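Local coordinates for phosphoserine phosphatase (Thermococcus onnurineus, PDB 4AP9), which probably hydrolyses L-phosphoserine to L-serine in a magnesium-dependent reaction, the last step of serine biosynthesis, at residues F96-L100 / L115-M120; K10-D15 / F152-D158; F25-M29 / R59-I63. One frame throughout, in Å; residues are numbered along the deposited sequence.

How the interactions relate
Interactions 1 and 2 belong to one mainly parallel sheet, the core of the haloacid dehalogenase fold, and share a border: strand 97-102 lies beside strand 11-15, with Lys97 O and Ala12 N 2.7 Å apart. Both are buried and held by backbone ladders, but interaction 1 adds carboxylate and ammonium groups near a subunit interface, whereas interaction 2 is apolar on both faces and turns polar at its carboxy end. Interaction 3 lies on the other side of the chain's centre, its centre about 26 to 27 Å from the other two. Also buried, it joins two helices through aromatic, cation-pi and aliphatic contacts between side chains.

Interaction 1 (F96-L100 / L115-M120); sequences FKVVL and LGDEFM
Val98 O is gripped by two consecutive backbone amides, Asp117 N at 2.8 Å and Glu118 N at 3.1 Å, where the chain enters strand 118-127 of the mainly parallel core sheet of the haloacid dehalogenase fold. The Glu118 bond is the straighter, 161° at hydrogen against 137°, and opens a regular parallel ladder: Leu100 N then donates to Glu118 O, and Met120 N to Leu100 O at 2.9 Å. One step earlier a side chain stands in for the ladder. With CG beside its own backbone N (chi1 -64°), Asp117 offers the anti lone pair of OD2 to Val98 N, an almost linear bond of 2.9 Å, while OD1 forms a salt bridge with Arg92. On the face shared by Val99 and Glu118, Lys97 bends at chi3 to form a salt bridge, NZ meeting Glu118 OE2 at 2.6 Å nearly along the C-O bond. Arg147 of the second subunit forms another with the same oxygen, so two cations probably stabilise this carboxylate. Leu100 turns to the other face, its CD1 resting 4.0 Å from Leu115 CB. A water donates to both Phe96 O and Asp117 OD2, the latter at 3.0 Å.

Interaction 2 (K10-D15 / F152-D158); sequences KVAVID and FILAMGD
Met156 CE packs against Ile14 CG1 at 3.6 Å and Ala12 CB at 3.7 Å, forming the apolar centre of this pair of parallel strands. The selenomethionine chain folds at chi3 (-77°), which turns its methyl back across the neighbouring strand; Leu91 of helix 82-93 covers the same face, touching Ala12, Ile14 and Met156. On the other face Val13 and Ile153 meet through their CG2 methyls at 4.0 Å. Between these layers runs an unbroken ladder of five backbone bonds, from Val11 N to Phe152 O through to Asp15 N to Met156 O at 2.9 Å. Acidic side chains come in at the carboxy ends, where active sites of Rossmann-like haloacid dehalogenase folds lie. Here Asp15 CB rests 3.9 Å from Gly157 CA, and Asp15 OD2 makes its salt bridge outside the pair, to Lys141, a residue of the sulfonate ligand pocket. Asp15 stands at the first aspartate of a variant of the superfamily's opening DxDx(T/V) motif, whose final Thr19 bonds Asp15 O, and Gly157-Asp158 matches part of motif IV. The apolar faces and backbone ladder thus keep the two motifs side by side, with Asp15 and Asp158 at the pocket end of the sheet.

Interaction 3 (F25-M29 / R59-I63); sequences FWREM and RVGLI
Helix 25-33 packs beside the end of helix 52-62 with Trp26 CA 7.8 Å from Arg59 CA and the same separation between the CA atoms of Met29 and Ile63, while Ile63 N closes the last turn on Val60 O. The indole of Trp26 lies between the two helices. Its CG lies beside the backbone N (chi1 -68°), which sends the ring across to the other helix, where Arg59 lies along one face. Arg59 CB sits 3.8 Å from the centroid of the six-membered ring, only 6° off the normal, a CH-pi contact. Further along, the chain bends at chi3 and carries CZ to 4.2 Å from the centroid of the five-membered ring, a cation-pi pair. Arg59 NH1 is modelled too close to Trp26 CD1, which leaves the tilt of the guanidinium uncertain. Arg59 also makes a cation-pi contact with Trp52, a residue of the bound sulfonate's pocket. Phe25 takes the opposite face, bringing CD2 over the centre of the indole. These helices belong to the helical cap that haloacid dehalogenase phosphatases of this type insert after their first core strand, and Phe131 of strand 130-135 backs both Val60 and Ile63. Ile63 wedges in beside the Trp26 and Phe25 rings. Its CG1 occupies the crowded position between backbone N and carbonyl carbon (chi1 62°), from which CD1 reaches Trp26 CZ3 at 3.6 Å and meets the edge of the Phe25 ring near its plane, 4.0 Å from CZ. The other branch, Ile63 CG2, rests 4.2 Å from Met29 CB, and Met29 CG in turn lies over a face of Phe25, toward the rim. Val60 CG2 touches the far end of the indole at Trp26 CZ2, 4.0 Å away.

Interaction 1 (F96-L100 / L115-M120)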
ATOM      1  N   PHE A  96       8.989  18.570 -20.274  1.00 17.97           N
ATOM      2  CA  PHE A  96       8.542  18.632 -18.889  1.00 16.63           C
ATOM      3  C   PHE A  96       7.284  19.470 -18.764  1.00 17.27           C
ATOM      4  O   PHE A  96       7.091  20.430 -19.514  1.00 20.02           O
ATOM      5  CB  PHE A  96       9.632  19.254 -18.003  1.00 14.64           C
ATOM      6  CG  PHE A  96      10.837  18.383 -17.825  1.00 18.09           C
ATOM      7  CD1 PHE A  96      11.861  18.401 -18.750  1.00 18.62           C
ATOM      8  CD2 PHE A  96      10.947  17.551 -16.727  1.00 17.30           C
ATOM      9  CE1 PHE A  96      12.976  17.600 -18.591  1.00 18.43           C
ATOM     10  CE2 PHE A  96      12.058  16.744 -16.558  1.00 14.87           C
ATOM     11  CZ  PHE A  96      13.077  16.769 -17.494  1.00 18.33           C
ATOM     12  N   LYS A  97       6.430  19.108 -17.817  1.00 14.36           N
ATOM     13  CA  LYS A  97       5.455  20.052 -17.286  1.00 14.51           C
ATOM     14  C   LYS A  97       6.160  20.803 -16.149  1.00 15.29           C
ATOM     15  O   LYS A  97       6.821  20.183 -15.317  1.00 18.19           O
ATOM     16  CB  LYS A  97       4.241  19.307 -16.759  1.00 14.57           C
ATOM     17  CG  LYS A  97       3.295  20.155 -15.960  1.00 20.20           C
ATOM     18  CD  LYS A  97       2.043  19.368 -15.663  1.00 22.96           C
ATOM     19  CE  LYS A  97       1.920  19.065 -14.207  1.00 21.41           C
ATOM     20  NZ  LYS A  97       0.495  18.757 -13.879  1.00 20.92           N
ATOM     21  N   VAL A  98       6.033  22.126 -16.121  1.00 14.41           N
ATOM     22  CA  VAL A  98       6.778  22.957 -15.162  1.00 11.22           C
ATOM     23  C   VAL A  98       5.919  23.462 -14.003  1.00 13.55           C
ATOM     24  O   VAL A  98       4.891  24.108 -14.217  1.00 15.64           O
ATOM     25  CB  VAL A  98       7.398  24.170 -15.879  1.00 13.74           C
ATOM     26  CG1 VAL A  98       8.186  25.042 -14.901  1.00 13.60           C
ATOM     27  CG2 VAL A  98       8.284  23.696 -17.023  1.00 14.56           C
ATOM     28  N   VAL A  99       6.346  23.169 -12.775  1.00 11.27           N
ATOM     29  CA  VAL A  99       5.606  23.558 -11.583  1.00 12.07           C
ATOM     30  C   VAL A  99       6.501  24.440 -10.749  1.00 12.07           C
ATOM     31  O   VAL A  99       7.606  24.038 -10.367  1.00 13.45           O
ATOM     32  CB  VAL A  99       5.149  22.335 -10.747  1.00 12.72           C
ATOM     33  CG1 VAL A  99       4.395  22.797  -9.523  1.00 14.21           C
ATOM     34  CG2 VAL A  99       4.265  21.410 -11.591  1.00 14.16           C
ATOM     35  N   LEU A 100       6.040  25.655 -10.484  1.00 12.51           N
ATOM     36  CA  LEU A 100       6.825  26.594  -9.696  1.00 11.80           C
ATOM     37  C   LEU A 100       6.255  26.616  -8.293  1.00 13.83           C
ATOM     38  O   LEU A 100       5.046  26.743  -8.118  1.00 16.46           O
ATOM     39  CB  LEU A 100       6.756  27.995 -10.317  1.00 12.15           C
ATOM     40  CG  LEU A 100       7.186  28.167 -11.774  1.00 16.18           C
ATOM     41  CD1 LEU A 100       7.310  29.644 -12.103  1.00 19.98           C
ATOM     42  CD2 LEU A 100       8.493  27.462 -12.082  1.00 14.75           C
ATOM     43  N   LEU A 115       4.115  31.891 -15.327  1.00 16.02           N
ATOM     44  CA  LEU A 115       5.307  31.501 -16.059  1.00 19.48           C
ATOM     45  C   LEU A 115       5.333  29.994 -16.295  1.00 17.30           C
ATOM     46  O   LEU A 115       5.635  29.537 -17.390  1.00 18.82           O
ATOM     47  CB  LEU A 115       6.568  31.948 -15.321  1.00 16.53           C
ATOM     48  CG  LEU A 115       7.873  31.575 -16.023  1.00 18.65           C
ATOM     49  CD1 LEU A 115       7.964  32.237 -17.396  1.00 19.66           C
ATOM     50  CD2 LEU A 115       9.058  31.982 -15.178  1.00 17.22           C
ATOM     51  N   GLY A 116       5.025  29.232 -15.250  1.00 19.25           N
ATOM     52  CA  GLY A 116       4.991  27.786 -15.345  1.00 18.40           C
ATOM     53  C   GLY A 116       3.634  27.261 -15.769  1.00 17.30           C
ATOM     54  O   GLY A 116       2.730  28.027 -16.108  1.00 19.37           O
ATOM     55  N   ASP A 117       3.510  25.941 -15.777  1.00 14.46           N
ATOM     56  CA  ASP A 117       2.246  25.281 -16.056  1.00 16.30           C
ATOM     57  C   ASP A 117       1.358  25.237 -14.816  1.00 15.23           C
ATOM     58  O   ASP A 117       0.130  25.305 -14.917  1.00 14.65           O
ATOM     59  CB  ASP A 117       2.519  23.884 -16.614  1.00 17.41           C
ATOM     60  CG  ASP A 117       3.254  23.937 -17.949  1.00 16.47           C
ATOM     61  OD1 ASP A 117       2.773  24.657 -18.850  1.00 17.39           O
ATOM     62  OD2 ASP A 117       4.321  23.303 -18.094  1.00 17.36           O
ATOM     63  N   GLU A 118       1.984  25.106 -13.647  1.00 13.18           N
ATOM     64  CA  GLU A 118       1.289  25.233 -12.372  1.00 14.51           C
ATOM     65  C   GLU A 118       2.105  26.110 -11.417  1.00 14.68           C
ATOM     66  O   GLU A 118       3.332  26.195 -11.515  1.00 15.09           O
ATOM     67  CB  GLU A 118       1.025  23.868 -11.721  1.00 14.55           C
ATOM     68  CG  GLU A 118       0.118  22.954 -12.534  1.00 16.97           C
ATOM     69  CD  GLU A 118      -0.394  21.769 -11.729  1.00 16.73           C
ATOM     70  OE1 GLU A 118      -0.847  21.965 -10.588  1.00 16.99           O
ATOM     71  OE2 GLU A 118      -0.360  20.632 -12.246  1.00 20.40           O
ATOM     72  N   PHE A 119       1.421  26.758 -10.494  1.00 13.55           N
ATOM     73  CA  PHE A 119       2.076  27.661  -9.551  1.00 14.50           C
ATOM     74  C   PHE A 119       1.480  27.425  -8.173  1.00 13.74           C
ATOM     75  O   PHE A 119       0.261  27.342  -8.030  1.00 14.37           O
ATOM     76  CB  PHE A 119       1.837  29.107 -10.012  1.00 15.96           C
ATOM     77  CG  PHE A 119       2.346  30.172  -9.060  1.00 14.72           C
ATOM     78  CD1 PHE A 119       3.696  30.481  -8.994  1.00 16.21           C
ATOM     79  CD2 PHE A 119       1.464  30.894  -8.269  1.00 16.54           C
ATOM     80  CE1 PHE A 119       4.160  31.482  -8.126  1.00 16.48           C
ATOM     81  CE2 PHE A 119       1.919  31.890  -7.404  1.00 19.15           C
ATOM     82  CZ  PHE A 119       3.272  32.179  -7.333  1.00 16.97           C
HETATM   83  N   MSE A 120       2.326  27.315  -7.151  1.00 13.43           N
HETATM   84  CA  MSE A 120       1.840  27.167  -5.781  1.00 14.93           C
HETATM   85  C   MSE A 120       2.741  27.848  -4.761  1.00 13.42           C
HETATM   86  O   MSE A 120       3.941  27.588  -4.712  1.00 13.19           O
HETATM   87  CB  MSE A 120       1.739  25.694  -5.384  1.00 15.55           C
HETATM   88  CG  MSE A 120       1.543  25.479  -3.876  1.00 15.92           C
HETATM   89 SE   MSE A 120      -0.259  25.945  -3.285  1.00 32.40          SE
HETATM   90  CE  MSE A 120      -1.141  25.183  -4.805  1.00  6.28           C
TER
HETATM   91  O   HOH W   1       4.512  21.463 -20.394  1.00 25.59           O

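Interaction 2 (K10-D15 / F152-D158)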
ATOM      1  N   LYS A  10       6.555  14.062 -17.421  1.00 16.34           N
ATOM      2  CA  LYS A  10       7.436  14.230 -16.266  1.00 13.68           C
ATOM      3  C   LYS A  10       7.359  15.661 -15.771  1.00 15.31           C
ATOM      4  O   LYS A  10       7.183  16.590 -16.559  1.00 17.27           O
ATOM      5  CB  LYS A  10       8.884  13.845 -16.608  1.00 15.33           C
ATOM      6  CG  LYS A  10       9.487  14.557 -17.818  1.00 16.92           C
ATOM      7  CD  LYS A  10      10.685  13.776 -18.365  1.00 17.09           C
ATOM      8  CE  LYS A  10      11.191  14.373 -19.657  1.00 19.94           C
ATOM      9  NZ  LYS A  10      10.115  14.426 -20.668  1.00 21.02           N
ATOM     10  N   VAL A  11       7.495  15.830 -14.460  1.00 15.80           N
ATOM     11  CA  VAL A  11       7.279  17.114 -13.832  1.00 12.66           C
ATOM     12  C   VAL A  11       8.604  17.734 -13.436  1.00 14.08           C
ATOM     13  O   VAL A  11       9.451  17.079 -12.836  1.00 13.37           O
ATOM     14  CB  VAL A  11       6.360  16.972 -12.615  1.00 13.99           C
ATOM     15  CG1 VAL A  11       6.212  18.299 -11.896  1.00 15.02           C
ATOM     16  CG2 VAL A  11       5.010  16.436 -13.071  1.00 15.62           C
ATOM     17  N   ALA A  12       8.794  18.980 -13.844  1.00 11.88           N
ATOM     18  CA  ALA A  12       9.943  19.770 -13.426  1.00 13.09           C
ATOM     19  C   ALA A  12       9.451  20.743 -12.364  1.00 13.80           C
ATOM     20  O   ALA A  12       8.703  21.677 -12.674  1.00 15.52           O
ATOM     21  CB  ALA A  12      10.509  20.526 -14.611  1.00 14.03           C
ATOM     22  N   VAL A  13       9.836  20.511 -11.110  1.00 13.26           N
ATOM     23  CA  VAL A  13       9.449  21.397 -10.003  1.00 11.82           C
ATOM     24  C   VAL A  13      10.607  22.341  -9.727  1.00 14.21           C
ATOM     25  O   VAL A  13      11.746  21.892  -9.533  1.00 12.94           O
ATOM     26  CB  VAL A  13       9.131  20.609  -8.716  1.00 16.21           C
ATOM     27  CG1 VAL A  13       8.744  21.548  -7.566  1.00 17.20           C
ATOM     28  CG2 VAL A  13       8.007  19.608  -8.967  1.00 15.77           C
ATOM     29  N   ILE A  14      10.317  23.641  -9.735  1.00 11.44           N
ATOM     30  CA  ILE A  14      11.310  24.638  -9.365  1.00 12.26           C
ATOM     31  C   ILE A  14      10.907  25.382  -8.098  1.00 13.89           C
ATOM     32  O   ILE A  14       9.855  26.029  -8.060  1.00 12.31           O
ATOM     33  CB  ILE A  14      11.526  25.683 -10.496  1.00 12.00           C
ATOM     34  CG1 ILE A  14      11.905  24.995 -11.812  1.00 12.31           C
ATOM     35  CG2 ILE A  14      12.596  26.700 -10.080  1.00 13.32           C
ATOM     36  CD1 ILE A  14      11.813  25.902 -13.000  1.00 16.03           C
ATOM     37  N   ASP A  15      11.741  25.284  -7.062  1.00 12.28           N
ATOM     38  CA  ASP A  15      11.588  26.117  -5.874  1.00 11.50           C
ATOM     39  C   ASP A  15      12.143  27.488  -6.241  1.00 14.80           C
ATOM     40  O   ASP A  15      13.337  27.617  -6.496  1.00 13.39           O
ATOM     41  CB  ASP A  15      12.350  25.508  -4.697  1.00 12.96           C
ATOM     42  CG  ASP A  15      12.041  26.189  -3.376  1.00 15.02           C
ATOM     43  OD1 ASP A  15      10.951  26.777  -3.251  1.00 13.64           O
ATOM     44  OD2 ASP A  15      12.894  26.137  -2.459  1.00 16.21           O
ATOM     45  N   PHE A 152       7.134  10.850 -12.693  1.00 11.22           N
ATOM     46  CA  PHE A 152       8.520  11.168 -12.344  1.00 14.26           C
ATOM     47  C   PHE A 152       8.734  12.653 -12.095  1.00 14.75           C
ATOM     48  O   PHE A 152       8.014  13.478 -12.629  1.00 13.99           O
ATOM     49  CB  PHE A 152       9.458  10.656 -13.431  1.00 13.49           C
ATOM     50  CG  PHE A 152       9.540   9.160 -13.467  1.00 16.59           C
ATOM     51  CD1 PHE A 152      10.441   8.492 -12.666  1.00 17.03           C
ATOM     52  CD2 PHE A 152       8.690   8.427 -14.274  1.00 17.68           C
ATOM     53  CE1 PHE A 152      10.515   7.097 -12.677  1.00 20.98           C
ATOM     54  CE2 PHE A 152       8.754   7.043 -14.291  1.00 16.63           C
ATOM     55  CZ  PHE A 152       9.665   6.380 -13.487  1.00 19.02           C
ATOM     56  N   ILE A 153       9.717  12.990 -11.270  1.00 12.46           N
ATOM     57  CA  ILE A 153       9.942  14.386 -10.918  1.00 13.10           C
ATOM     58  C   ILE A 153      11.404  14.780 -10.978  1.00 14.34           C
ATOM     59  O   ILE A 153      12.262  14.097 -10.416  1.00 15.19           O
ATOM     60  CB  ILE A 153       9.476  14.649  -9.489  1.00 12.93           C
ATOM     61  CG1 ILE A 153       7.964  14.400  -9.357  1.00 12.65           C
ATOM     62  CG2 ILE A 153       9.858  16.073  -9.057  1.00 14.20           C
ATOM     63  CD1 ILE A 153       7.490  14.410  -7.892  1.00 14.78           C
ATOM     64  N   LEU A 154      11.686  15.874 -11.674  1.00 12.12           N
ATOM     65  CA  LEU A 154      12.984  16.517 -11.571  1.00 14.22           C
ATOM     66  C   LEU A 154      12.769  17.757 -10.704  1.00 12.51           C
ATOM     67  O   LEU A 154      11.933  18.594 -11.029  1.00 14.37           O
ATOM     68  CB  LEU A 154      13.470  16.924 -12.957  1.00 14.33           C
ATOM     69  CG  LEU A 154      14.608  17.943 -13.035  1.00 16.16           C
ATOM     70  CD1 LEU A 154      15.911  17.332 -12.489  1.00 13.90           C
ATOM     71  CD2 LEU A 154      14.778  18.389 -14.471  1.00 15.59           C
ATOM     72  N   ALA A 155      13.516  17.875  -9.610  1.00 11.41           N
ATOM     73  CA  ALA A 155      13.372  19.016  -8.720  1.00 13.05           C
ATOM     74  C   ALA A 155      14.612  19.880  -8.804  1.00 14.00           C
ATOM     75  O   ALA A 155      15.728  19.374  -8.904  1.00 13.57           O
ATOM     76  CB  ALA A 155      13.144  18.559  -7.296  1.00 14.59           C
HETATM   77  N   MSE A 156      14.392  21.188  -8.816  1.00 13.92           N
HETATM   78  CA  MSE A 156      15.468  22.160  -8.813  1.00 13.35           C
HETATM   79  C   MSE A 156      15.175  23.111  -7.671  1.00 12.28           C
HETATM   80  O   MSE A 156      14.022  23.514  -7.465  1.00 14.08           O
HETATM   81  CB  MSE A 156      15.505  22.907 -10.144  1.00 11.59           C
HETATM   82  CG  MSE A 156      15.966  22.039 -11.307  1.00 14.42           C
HETATM   83 SE   MSE A 156      15.277  22.628 -13.029  1.00 19.00          SE
HETATM   84  CE  MSE A 156      13.466  21.909 -12.836  1.00 15.61           C
ATOM     85  N   GLY A 157      16.187  23.448  -6.889  1.00 13.55           N
ATOM     86  CA  GLY A 157      15.951  24.370  -5.791  1.00 13.15           C
ATOM     87  C   GLY A 157      17.235  24.877  -5.179  1.00 15.46           C
ATOM     88  O   GLY A 157      18.325  24.433  -5.559  1.00 14.59           O
ATOM     89  N   ASP A 158      17.094  25.794  -4.225  1.00 16.69           N
ATOM     90  CA  ASP A 158      18.221  26.395  -3.526  1.00 17.28           C
ATOM     91  C   ASP A 158      17.835  26.574  -2.060  1.00 17.69           C
ATOM     92  O   ASP A 158      16.957  25.903  -1.525  1.00 14.94           O
ATOM     93  CB  ASP A 158      18.386  27.856  -3.972  1.00 19.05           C
ATOM     94  CG  ASP A 158      19.197  28.693  -2.994  1.00 24.16           C
ATOM     95  OD1 ASP A 158      20.421  28.457  -2.902  1.00 34.81           O
ATOM     96  OD2 ASP A 158      18.642  29.595  -2.322  1.00 18.98           O
TER

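Interaction 3 (F25-M29 / R59-I63)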
ATOM      1  N   PHE A  25      11.916  37.705   0.700  1.00 13.69           N
ATOM      2  CA  PHE A  25      10.896  38.488   1.415  1.00 14.75           C
ATOM      3  C   PHE A  25      11.220  38.811   2.876  1.00 13.48           C
ATOM      4  O   PHE A  25      11.008  39.935   3.335  1.00 12.47           O
ATOM      5  CB  PHE A  25       9.540  37.775   1.346  1.00 12.57           C
ATOM      6  CG  PHE A  25       8.458  38.455   2.134  1.00 12.18           C
ATOM      7  CD1 PHE A  25       7.754  39.515   1.590  1.00 14.66           C
ATOM      8  CD2 PHE A  25       8.129  38.022   3.411  1.00 13.25           C
ATOM      9  CE1 PHE A  25       6.755  40.154   2.309  1.00 13.99           C
ATOM     10  CE2 PHE A  25       7.118  38.659   4.139  1.00 13.12           C
ATOM     11  CZ  PHE A  25       6.433  39.724   3.581  1.00 15.54           C
ATOM     12  N   TRP A  26      11.684  37.826   3.641  1.00 13.49           N
ATOM     13  CA  TRP A  26      11.936  38.089   5.055  1.00 14.67           C
ATOM     14  C   TRP A  26      13.139  39.018   5.320  1.00 13.68           C
ATOM     15  O   TRP A  26      13.116  39.821   6.270  1.00 10.85           O
ATOM     16  CB  TRP A  26      11.994  36.785   5.882  1.00 13.68           C
ATOM     17  CG  TRP A  26      10.640  36.096   5.964  1.00 14.57           C
ATOM     18  CD1 TRP A  26      10.292  34.892   5.405  1.00 16.87           C
ATOM     19  CD2 TRP A  26       9.450  36.598   6.600  1.00 14.71           C
ATOM     20  NE1 TRP A  26       8.973  34.601   5.686  1.00 13.81           N
ATOM     21  CE2 TRP A  26       8.432  35.636   6.400  1.00 14.34           C
ATOM     22  CE3 TRP A  26       9.155  37.756   7.324  1.00 13.71           C
ATOM     23  CZ2 TRP A  26       7.139  35.798   6.906  1.00 12.67           C
ATOM     24  CZ3 TRP A  26       7.863  37.918   7.825  1.00 15.79           C
ATOM     25  CH2 TRP A  26       6.871  36.941   7.606  1.00 14.68           C
ATOM     26  N   ARG A  27      14.170  38.918   4.484  1.00 13.41           N
ATOM     27  CA  ARG A  27      15.309  39.832   4.576  1.00 14.84           C
ATOM     28  C   ARG A  27      14.853  41.241   4.202  1.00 15.66           C
ATOM     29  O   ARG A  27      15.285  42.222   4.800  1.00 16.75           O
ATOM     30  CB  ARG A  27      16.454  39.384   3.669  1.00 15.52           C
ATOM     31  CG  ARG A  27      16.983  38.007   4.056  1.00 14.03           C
ATOM     32  CD  ARG A  27      18.246  37.625   3.308  1.00 15.99           C
ATOM     33  NE  ARG A  27      18.598  36.227   3.573  1.00 15.34           N
ATOM     34  CZ  ARG A  27      19.253  35.798   4.647  1.00 16.42           C
ATOM     35  NH1 ARG A  27      19.649  36.654   5.584  1.00 15.55           N
ATOM     36  NH2 ARG A  27      19.519  34.502   4.786  1.00 16.94           N
ATOM     37  N   GLU A  28      13.959  41.340   3.226  1.00 13.85           N
ATOM     38  CA  GLU A  28      13.382  42.637   2.879  1.00 15.63           C
ATOM     39  C   GLU A  28      12.510  43.196   4.011  1.00 15.07           C
ATOM     40  O   GLU A  28      12.550  44.398   4.314  1.00 14.59           O
ATOM     41  CB  GLU A  28      12.595  42.540   1.572  1.00 14.55           C
ATOM     42  CG  GLU A  28      11.957  43.845   1.110  1.00 14.67           C
ATOM     43  CD  GLU A  28      12.963  44.888   0.635  1.00 18.28           C
ATOM     44  OE1 GLU A  28      14.183  44.618   0.661  1.00 17.85           O
ATOM     45  OE2 GLU A  28      12.517  45.980   0.227  1.00 19.24           O
HETATM   46  N   MSE A  29      11.715  42.337   4.647  1.00 14.11           N
HETATM   47  CA  MSE A  29      10.918  42.783   5.780  1.00 13.00           C
HETATM   48  C   MSE A  29      11.804  43.273   6.922  1.00 14.24           C
HETATM   49  O   MSE A  29      11.467  44.237   7.610  1.00 14.36           O
HETATM   50  CB  MSE A  29       9.974  41.686   6.271  1.00 13.15           C
HETATM   51  CG  MSE A  29       8.821  41.417   5.334  1.00 13.64           C
HETATM   52 SE   MSE A  29       7.662  42.987   5.192  1.00 23.48          SE
HETATM   53  CE  MSE A  29       8.219  43.548   3.484  1.00 13.78           C
ATOM     54  N   ARG A  59       8.279  34.937  12.674  1.00 17.18           N
ATOM     55  CA  ARG A  59       8.491  35.991  11.686  1.00 15.35           C
ATOM     56  C   ARG A  59       7.149  36.612  11.296  1.00 16.88           C
ATOM     57  O   ARG A  59       7.011  37.832  11.214  1.00 15.50           O
ATOM     58  CB  ARG A  59       9.215  35.436  10.454  1.00 16.88           C
ATOM     59  CG  ARG A  59      10.731  35.239  10.681  1.00 14.89           C
ATOM     60  CD  ARG A  59      11.432  34.616   9.490  1.00 15.78           C
ATOM     61  NE  ARG A  59      11.223  33.167   9.437  1.00 19.96           N
ATOM     62  CZ  ARG A  59      11.134  32.453   8.328  1.00 17.25           C
ATOM     63  NH1 ARG A  59      11.222  33.029   7.141  1.00 22.70           N
ATOM     64  NH2 ARG A  59      10.938  31.154   8.401  1.00 19.67           N
ATOM     65  N   VAL A  60       6.152  35.765  11.077  1.00 13.84           N
ATOM     66  CA  VAL A  60       4.826  36.245  10.696  1.00 15.70           C
ATOM     67  C   VAL A  60       4.271  37.188  11.762  1.00 16.31           C
ATOM     68  O   VAL A  60       3.702  38.233  11.446  1.00 16.79           O
ATOM     69  CB  VAL A  60       3.871  35.083  10.476  1.00 14.39           C
ATOM     70  CG1 VAL A  60       2.407  35.559  10.514  1.00 15.79           C
ATOM     71  CG2 VAL A  60       4.202  34.419   9.164  1.00 12.60           C
ATOM     72  N   GLY A  61       4.472  36.808  13.020  1.00 17.95           N
ATOM     73  CA  GLY A  61       4.041  37.590  14.154  1.00 18.16           C
ATOM     74  C   GLY A  61       4.675  38.966  14.187  1.00 19.29           C
ATOM     75  O   GLY A  61       4.022  39.951  14.541  1.00 20.32           O
ATOM     76  N   LEU A  62       5.947  39.034  13.809  1.00 19.62           N
ATOM     77  CA  LEU A  62       6.687  40.286  13.845  1.00 17.16           C
ATOM     78  C   LEU A  62       6.285  41.284  12.751  1.00 19.80           C
ATOM     79  O   LEU A  62       6.679  42.448  12.811  1.00 20.90           O
ATOM     80  CB  LEU A  62       8.200  40.031  13.803  1.00 15.65           C
ATOM     81  CG  LEU A  62       8.806  39.406  15.065  1.00 19.80           C
ATOM     82  CD1 LEU A  62      10.143  38.749  14.783  1.00 18.92           C
ATOM     83  CD2 LEU A  62       8.949  40.452  16.148  1.00 20.73           C
ATOM     84  N   ILE A  63       5.525  40.844  11.752  1.00 16.95           N
ATOM     85  CA  ILE A  63       5.015  41.807  10.778  1.00 16.33           C
ATOM     86  C   ILE A  63       3.501  41.997  10.845  1.00 17.78           C
ATOM     87  O   ILE A  63       2.902  42.608   9.961  1.00 16.89           O
ATOM     88  CB  ILE A  63       5.479  41.521   9.316  1.00 19.09           C
ATOM     89  CG1 ILE A  63       4.973  40.165   8.815  1.00 16.38           C
ATOM     90  CG2 ILE A  63       6.999  41.645   9.189  1.00 16.57           C
ATOM     91  CD1 ILE A  63       5.007  40.015   7.291  1.00 16.60           C
TER